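Local coordinates for DNA protection during starvation protein (Mycobacterium smegmatis, PDB 2YW6), which oxidises Fe(2+) with hydrogen peroxide, stores the iron as a ferric mineral inside a hollow dodecamer, and binds and protects DNA, at the interface of chains A and B. Sequence-based numbering; all coordinates share one arbitrary frame. Chains: chain A/B, DNA protection during starvation protein.

The interface of chains A and B. Residues chain A 25, 29, 65-66, 69-70, 79, 81; chain B 40-41.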
# COMPACT_ATOMS: atom_id res chain seq x y z
N LEU A 25 2.26 27.85 19.75
CA LEU A 25 2.63 27.67 18.36
C LEU A 25 4.13 28.01 18.13
O LEU A 25 4.83 27.30 17.41
CB LEU A 25 1.74 28.56 17.48
CG LEU A 25 1.54 28.20 16.00
CD1 LEU A 25 1.39 29.50 15.24
CD2 LEU A 25 2.71 27.39 15.45
N ASN A 29 7.32 25.49 16.72
CA ASN A 29 8.17 25.86 15.58
C ASN A 29 9.64 25.86 15.96
O ASN A 29 10.49 25.32 15.24
CB ASN A 29 7.79 27.24 15.04
CG ASN A 29 6.44 27.24 14.36
OD1 ASN A 29 5.94 26.18 13.97
ND2 ASN A 29 5.84 28.42 14.20
N ALA A 65 2.16 21.95 15.37
CA ALA A 65 2.24 23.37 15.07
C ALA A 65 1.04 23.69 14.18
O ALA A 65 0.35 24.68 14.38
CB ALA A 65 3.54 23.68 14.34
N ASP A 66 0.81 22.82 13.20
CA ASP A 66 -0.30 23.01 12.28
C ASP A 66 -1.62 23.02 13.03
O ASP A 66 -2.45 23.90 12.82
CB ASP A 66 -0.32 21.90 11.23
CG ASP A 66 0.37 22.31 9.94
OD1 ASP A 66 -0.17 23.20 9.25
OD2 ASP A 66 1.44 21.75 9.63
N ALA A 69 -2.00 26.33 15.01
CA ALA A 69 -2.18 27.48 14.12
C ALA A 69 -3.60 27.51 13.58
O ALA A 69 -4.22 28.57 13.50
CB ALA A 69 -1.19 27.40 12.97
N GLU A 70 -4.10 26.34 13.20
CA GLU A 70 -5.45 26.24 12.67
C GLU A 70 -6.46 26.52 13.76
O GLU A 70 -7.52 27.09 13.51
CB GLU A 70 -5.68 24.86 12.07
CG GLU A 70 -4.63 24.49 11.04
CD GLU A 70 -5.19 23.77 9.84
OE1 GLU A 70 -5.84 22.71 10.02
OE2 GLU A 70 -4.96 24.26 8.71
N PRO A 79 -2.68 33.32 13.19
CA PRO A 79 -1.52 32.63 13.76
C PRO A 79 -0.21 33.11 13.11
O PRO A 79 -0.17 33.40 11.91
CB PRO A 79 -1.82 31.15 13.50
CG PRO A 79 -2.62 31.20 12.22
CD PRO A 79 -3.54 32.37 12.45
N GLY A 81 3.73 32.31 12.20
CA GLY A 81 4.72 31.25 12.10
C GLY A 81 6.06 31.61 11.51
O GLY A 81 6.89 30.73 11.26
N TRP B 40 -1.66 29.02 6.73
CA TRP B 40 -2.52 29.29 7.85
C TRP B 40 -3.34 30.56 7.74
O TRP B 40 -4.38 30.68 8.38
CB TRP B 40 -1.69 29.35 9.12
CG TRP B 40 -0.94 28.10 9.40
CD1 TRP B 40 -1.32 26.82 9.09
CD2 TRP B 40 0.29 27.98 10.14
NE1 TRP B 40 -0.41 25.92 9.59
CE2 TRP B 40 0.58 26.60 10.24
CE3 TRP B 40 1.15 28.91 10.74
CZ2 TRP B 40 1.71 26.12 10.92
CZ3 TRP B 40 2.27 28.43 11.41
CH2 TRP B 40 2.54 27.05 11.50
N ASN B 41 -2.90 31.51 6.92
CA ASN B 41 -3.60 32.78 6.80
C ASN B 41 -4.28 33.17 5.50
O ASN B 41 -4.69 34.32 5.35
CB ASN B 41 -2.65 33.91 7.19
CG ASN B 41 -2.35 33.94 8.66
OD1 ASN B 41 -1.27 33.53 9.10
ND2 ASN B 41 -3.32 34.41 9.44
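At the ferroxidase site that Dps proteins build between two-fold-related subunits, the indole of B:Trp40 lies against A:Asp66 and A:Ala69 of the partner's helix 47-74. By similarity, A:Asp66 and A:Glu70 are iron ligands shared across this dimer interface. The indole N-H of B:Trp40 donates to the carboxylate oxygen OD1 of A:Asp66, with NE1 and OD1 2.7 Å apart. The angle at the hydrogen is 167°, and OD1 lies close to the ring plane, so the donor points almost straight at its acceptor. Carboxylate and indole stand nearly perpendicular, at 83°, and the bond reaches OD1 from above the carboxylate plane. This bond probably helps to fix the orientation of a metal-binding carboxylate.

One turn further along the helix, A:Ala69 sets its methyl over a face of the indole, with CB 3.4 Å from the centroid of the six-membered ring and just as near that of the five-membered ring, a CH-pi contact. The benzo rim packs against the partner's helix 14-41 and the loop after helix 47-74: CH2 of B:Trp40 meets the A:Leu25 methyl CD2 at 4.0 Å, while CZ3 of B:Trp40 lies 3.8 Å from CA of A:Gly81. With CG anti to the carbonyl carbon, chi1 -59°, the indole of B:Trp40 is carried across to A:Asp66 and A:Ala69. At the root of the side chain, CB of B:Trp40 rests 3.7 Å from A:Pro79 CG. B:Asn41 meets A:Pro79 tip to tip; its modelled amide orientation is doubtful, because two oxygens face each other there.

B:Trp40 thus carries the C-terminal end of helix 14-41 onto partner helices 14-41 and 47-74 and the loop after the latter, and the two-fold axis repeats the arrangement with the chains exchanged.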